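Local structure of RNA-binding protein 12 (Homo sapiens, 2EK1) at residues T16-Q21 against D68-A73; E31-F36 against G44-K49. The protein probably binds RNA through an RNA recognition motif and forms a dimer in the crystal. All coordinates share one frame; numbering follows the deposited sequence.

Interaction 1: residues T16-Q21 against D68-A73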
loop_
_atom_site.group_PDB
_atom_site.type_symbol
_atom_site.label_atom_id
_atom_site.label_comp_id
_atom_site.label_asym_id
_atom_site.label_seq_id
_atom_site.Cartn_x
_atom_site.Cartn_y
_atom_site.Cartn_z
ATOM N N THR A 16 -13.396 1.391 -0.751
ATOM C CA THR A 16 -12.967 0.227 -1.508
ATOM C C THR A 16 -11.631 0.553 -2.081
ATOM O O THR A 16 -11.430 1.658 -2.593
ATOM C CB THR A 16 -14.015 -0.087 -2.541
ATOM O OG1 THR A 16 -14.197 1.053 -3.370
ATOM C CG2 THR A 16 -15.350 -0.307 -1.813
ATOM N N VAL A 17 -10.755 -0.414 -2.006
ATOM C CA VAL A 17 -9.386 -0.190 -2.444
ATOM C C VAL A 17 -9.124 -0.825 -3.778
ATOM O O VAL A 17 -9.542 -1.967 -4.043
ATOM C CB VAL A 17 -8.350 -0.819 -1.419
ATOM C CG1 VAL A 17 -6.956 -0.805 -2.017
ATOM C CG2 VAL A 17 -8.454 -0.195 -0.091
ATOM N N ILE A 18 -8.455 -0.104 -4.648
ATOM C CA ILE A 18 -8.110 -0.721 -5.926
ATOM C C ILE A 18 -6.551 -0.814 -6.040
ATOM O O ILE A 18 -5.830 -0.206 -5.311
ATOM C CB ILE A 18 -8.562 0.159 -7.128
ATOM C CG1 ILE A 18 -7.750 1.477 -7.097
ATOM C CG2 ILE A 18 -10.141 0.431 -7.068
ATOM C CD1 ILE A 18 -7.736 2.243 -8.443
ATOM N N LYS A 19 -6.083 -1.528 -7.026
ATOM C CA LYS A 19 -4.679 -1.636 -7.309
ATOM C C LYS A 19 -4.360 -0.915 -8.581
ATOM O O LYS A 19 -5.151 -0.902 -9.561
ATOM C CB LYS A 19 -4.275 -3.095 -7.429
ATOM C CG LYS A 19 -4.176 -3.735 -6.110
ATOM C CD LYS A 19 -3.475 -5.165 -6.234
ATOM C CE LYS A 19 -2.748 -5.398 -7.602
ATOM N NZ LYS A 19 -2.774 -6.931 -7.836
ATOM N N VAL A 20 -3.153 -0.354 -8.597
ATOM C CA VAL A 20 -2.610 0.405 -9.720
ATOM C C VAL A 20 -1.280 -0.241 -9.996
ATOM O O VAL A 20 -0.493 -0.495 -9.066
ATOM C CB VAL A 20 -2.432 1.873 -9.252
ATOM C CG1 VAL A 20 -1.956 2.788 -10.386
ATOM C CG2 VAL A 20 -3.804 2.390 -8.664
ATOM N N GLN A 21 -0.988 -0.504 -11.261
ATOM C CA GLN A 21 0.262 -1.187 -11.634
ATOM C C GLN A 21 0.803 -0.526 -12.910
ATOM O O GLN A 21 0.052 0.127 -13.655
ATOM C CB GLN A 21 -0.012 -2.679 -11.975
ATOM C CG GLN A 21 -0.305 -3.596 -10.816
ATOM C CD GLN A 21 -0.713 -4.974 -11.300
ATOM O OE1 GLN A 21 -1.827 -5.157 -11.777
ATOM N NE2 GLN A 21 0.195 -5.932 -11.195
ATOM N N ASP A 68 -19.027 1.891 -5.797
ATOM C CA ASP A 68 -19.387 2.426 -7.132
ATOM C C ASP A 68 -18.294 3.388 -7.636
ATOM O O ASP A 68 -17.950 3.297 -8.801
ATOM C CB ASP A 68 -20.728 3.183 -7.166
ATOM C CG ASP A 68 -21.948 2.270 -7.168
ATOM O OD1 ASP A 68 -23.059 2.792 -7.457
ATOM O OD2 ASP A 68 -21.860 1.058 -6.903
ATOM N N GLU A 69 -17.738 4.282 -6.811
ATOM C CA GLU A 69 -16.676 5.179 -7.341
ATOM C C GLU A 69 -15.382 4.391 -7.732
ATOM O O GLU A 69 -14.779 4.699 -8.767
ATOM C CB GLU A 69 -16.353 6.322 -6.362
ATOM C CG GLU A 69 -17.504 7.385 -6.312
ATOM C CD GLU A 69 -17.476 8.126 -4.982
ATOM O OE1 GLU A 69 -17.204 9.312 -4.945
ATOM O OE2 GLU A 69 -17.717 7.487 -3.948
ATOM N N ALA A 70 -14.983 3.393 -6.923
ATOM C CA ALA A 70 -13.781 2.568 -7.256
ATOM C C ALA A 70 -14.003 1.890 -8.630
ATOM O O ALA A 70 -13.162 1.874 -9.492
ATOM C CB ALA A 70 -13.628 1.493 -6.233
ATOM N N THR A 71 -15.183 1.318 -8.805
ATOM C CA THR A 71 -15.546 0.696 -10.070
ATOM C C THR A 71 -15.492 1.614 -11.256
ATOM O O THR A 71 -14.922 1.229 -12.271
ATOM C CB THR A 71 -16.945 0.039 -9.940
ATOM O OG1 THR A 71 -16.810 -1.075 -9.047
ATOM C CG2 THR A 71 -17.416 -0.473 -11.245
ATOM N N ALA A 72 -16.060 2.829 -11.134
ATOM C CA ALA A 72 -16.020 3.783 -12.189
ATOM C C ALA A 72 -14.606 4.188 -12.509
ATOM O O ALA A 72 -14.257 4.329 -13.697
ATOM C CB ALA A 72 -16.806 5.045 -11.857
ATOM N N ALA A 73 -13.767 4.460 -11.475
ATOM C CA ALA A 73 -12.367 4.797 -11.832
ATOM C C ALA A 73 -11.713 3.689 -12.620
ATOM O O ALA A 73 -11.031 3.944 -13.622
ATOM C CB ALA A 73 -11.493 5.104 -10.572
#
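The hydroxyl of Thr16 sits where strand and helix come together: OG1 hydrogen-bonds to the carbonyl O of Ser66, just ahead of helix 67-77, and lies only 3.0 Å from CB of Ala70 in the first turn of the helix, a tight approach. This is the inner side of an RNA recognition motif, a four-stranded antiparallel sheet backed by two helices, here with a short extra strand at one edge. Residues 16-21 form its first strand, and helix 67-77 is the second of the two helices. OG1 is placed between the backbone N and the carbonyl carbon of Thr16 (chi1 58°), which turns it to the helix. The small methyl of Ala70 lets the backbones approach closely, with the CA atoms of Thr16 and Ala70 6.3 Å apart. Two residues on, Ile18 is buried on the same side of the strand, while Val17 between them points to the other face of the sheet, the one that usually meets RNA in this family. The two branches of Ile18 divide the work: CG1 carries CD1 towards the ring of Phe36, whereas CG2 lies against the helix, 3.7 Å from CB of Ala70 and 4.1 Å from O of Ala70.

Interaction 2: residues E31-F36 against G44-K49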
loop_
_atom_site.group_PDB
_atom_site.type_symbol
_atom_site.label_atom_id
_atom_site.label_comp_id
_atom_site.label_asym_id
_atom_site.label_seq_id
_atom_site.Cartn_x
_atom_site.Cartn_y
_atom_site.Cartn_z
ATOM N N GLU A 31 1.143 13.048 -8.700
ATOM C CA GLU A 31 0.816 12.482 -10.002
ATOM C C GLU A 31 -0.258 11.430 -9.898
ATOM O O GLU A 31 -1.085 11.302 -10.837
ATOM C CB GLU A 31 2.068 11.906 -10.691
ATOM C CG GLU A 31 3.075 13.015 -11.097
ATOM C CD GLU A 31 4.440 12.468 -11.555
ATOM O OE1 GLU A 31 5.179 13.234 -12.225
ATOM O OE2 GLU A 31 4.803 11.312 -11.237
ATOM N N ILE A 32 -0.284 10.689 -8.769
ATOM C CA ILE A 32 -1.316 9.696 -8.590
ATOM C C ILE A 32 -2.617 10.385 -8.334
ATOM O O ILE A 32 -3.702 9.998 -8.886
ATOM C CB ILE A 32 -0.960 8.705 -7.422
ATOM C CG1 ILE A 32 0.189 7.752 -7.881
ATOM C CG2 ILE A 32 -2.142 7.837 -7.110
ATOM C CD1 ILE A 32 0.792 6.945 -6.798
ATOM N N LEU A 33 -2.564 11.388 -7.455
ATOM C CA LEU A 33 -3.751 12.162 -7.141
ATOM C C LEU A 33 -4.196 12.854 -8.434
ATOM O O LEU A 33 -5.296 12.785 -8.760
ATOM C CB LEU A 33 -3.509 13.191 -5.955
ATOM C CG LEU A 33 -3.255 12.434 -4.595
ATOM C CD1 LEU A 33 -3.364 13.433 -3.393
ATOM C CD2 LEU A 33 -4.213 11.392 -4.317
ATOM N N ASP A 34 -3.324 13.475 -9.196
ATOM C CA ASP A 34 -3.744 14.093 -10.470
ATOM C C ASP A 34 -4.387 13.033 -11.382
ATOM O O ASP A 34 -5.437 13.270 -11.915
ATOM C CB ASP A 34 -2.558 14.715 -11.212
ATOM C CG ASP A 34 -2.041 16.010 -10.568
ATOM O OD1 ASP A 34 -2.619 16.465 -9.538
ATOM O OD2 ASP A 34 -1.015 16.554 -11.094
ATOM N N PHE A 35 -3.779 11.861 -11.555
ATOM C CA PHE A 35 -4.371 10.824 -12.412
ATOM C C PHE A 35 -5.840 10.571 -12.026
ATOM O O PHE A 35 -6.688 10.358 -12.896
ATOM C CB PHE A 35 -3.574 9.514 -12.263
ATOM C CG PHE A 35 -4.049 8.387 -13.162
ATOM C CD1 PHE A 35 -3.637 8.323 -14.455
ATOM C CD2 PHE A 35 -4.861 7.353 -12.667
ATOM C CE1 PHE A 35 -4.026 7.243 -15.273
ATOM C CE2 PHE A 35 -5.243 6.277 -13.463
ATOM C CZ PHE A 35 -4.817 6.233 -14.788
ATOM N N PHE A 36 -6.160 10.527 -10.729
ATOM C CA PHE A 36 -7.528 10.278 -10.378
ATOM C C PHE A 36 -8.345 11.555 -10.202
ATOM O O PHE A 36 -9.381 11.527 -9.544
ATOM C CB PHE A 36 -7.648 9.411 -9.107
ATOM C CG PHE A 36 -7.143 8.035 -9.283
ATOM C CD1 PHE A 36 -5.819 7.683 -8.902
ATOM C CD2 PHE A 36 -7.932 7.064 -9.952
ATOM C CE1 PHE A 36 -5.271 6.409 -9.159
ATOM C CE2 PHE A 36 -7.384 5.732 -10.223
ATOM C CZ PHE A 36 -6.044 5.405 -9.828
ATOM N N GLY A 44 -5.437 10.682 1.363
ATOM C CA GLY A 44 -4.391 10.150 2.258
ATOM C C GLY A 44 -4.382 8.604 2.250
ATOM O O GLY A 44 -3.784 7.966 3.145
ATOM N N SER A 45 -4.958 8.000 1.186
ATOM C CA SER A 45 -5.096 6.528 1.088
ATOM C C SER A 45 -4.036 5.922 0.179
ATOM O O SER A 45 -4.003 4.706 0.024
ATOM C CB SER A 45 -6.501 6.128 0.481
ATOM O OG SER A 45 -6.534 6.375 -0.958
ATOM N N VAL A 46 -3.181 6.724 -0.424
ATOM C CA VAL A 46 -2.244 6.113 -1.382
ATOM C C VAL A 46 -1.090 5.367 -0.655
ATOM O O VAL A 46 -0.493 5.945 0.281
ATOM C CB VAL A 46 -1.551 7.176 -2.241
ATOM C CG1 VAL A 46 -0.567 6.502 -3.204
ATOM C CG2 VAL A 46 -2.580 8.017 -3.033
ATOM N N CYS A 47 -0.776 4.134 -1.067
ATOM C CA CYS A 47 0.433 3.460 -0.484
ATOM C C CYS A 47 1.154 2.948 -1.714
ATOM O O CYS A 47 0.506 2.523 -2.638
ATOM C CB CYS A 47 0.070 2.335 0.521
ATOM S SG CYS A 47 -0.465 0.871 -0.306
ATOM N N LEU A 48 2.478 2.992 -1.722
ATOM C CA LEU A 48 3.285 2.607 -2.817
ATOM C C LEU A 48 4.013 1.357 -2.407
ATOM O O LEU A 48 4.582 1.302 -1.270
ATOM C CB LEU A 48 4.354 3.653 -3.097
ATOM C CG LEU A 48 3.928 5.077 -3.552
ATOM C CD1 LEU A 48 5.165 5.902 -3.806
ATOM C CD2 LEU A 48 3.053 5.083 -4.870
ATOM N N LYS A 49 4.076 0.383 -3.329
ATOM C CA LYS A 49 4.751 -0.835 -2.996
ATOM C C LYS A 49 6.259 -0.784 -3.316
ATOM O O LYS A 49 6.679 -0.146 -4.263
ATOM C CB LYS A 49 4.079 -2.027 -3.729
ATOM C CG LYS A 49 2.734 -2.359 -3.137
ATOM C CD LYS A 49 1.943 -3.426 -3.995
ATOM C CE LYS A 49 0.847 -3.910 -3.150
ATOM N NZ LYS A 49 0.035 -4.850 -3.910
#
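Ile32 meets both Val46 and Leu48 with one methyl. Its CD1 lies 3.5 Å from CD2 of Leu48 and 3.9 Å from CG1 of Val46, joining helix 29-35, the first helix of the RNA recognition motif fold, to strand 47-50, the outermost on its side of the sheet within this chain, and to the residue just ahead of Cys47. The Ile32 chain is extended at its end, with CD1 anti to CA (chi2 169°), which carries the methyl out to the strand; the Leu48 side chain runs antiparallel alongside it. Val46 is buried and faces the helix with both methyls. While CG1 takes the end of Ile32, CG2 of Val46 rests 4.1 Å from CG2 of Ile32, and Val62 of the adjacent strand lies against both residues.

Towards Gly44 the contact is looser. Leu33 does not start out aimed at the strand, but its CD2 swings round to lie 4.0 Å from CG2 of Val46, and this leucine remains partly exposed at the border of the contact. On the far face of the sheet, Cys47 turns its back on the helix and forms a disulfide with Cys47 of the second subunit, whose antiparallel strand pairs with residues 47-49 and carries the sheet on into the dimer. No hydrogen bond or salt bridge joins the two segments: methyl meets methyl throughout, so the helix is held to this strand by shape and the exclusion of water, without directional bonds.

Overall arrangement
From the N terminus, strand 16-21 comes first and helix 29-35 follows; that helix then meets residues 44-49 in interaction 2, closing a short local loop. The chain continues through strand 59-64, which lies between 16-21 and 47-50 in the sheet, before helix 67-77 returns to the first strand and closes the much longer loop of interaction 1. Interaction 2 therefore falls wholly within the span of interaction 1. Together they set both helices against the same face of the sheet, helix 67-77 reaching strand 16-21 and helix 29-35 reaching strand 47-50. Phe36 bridges them: its CZ lies 3.8 Å from CD1 of Ile18, and its ring also packs on Val20 and Ala73.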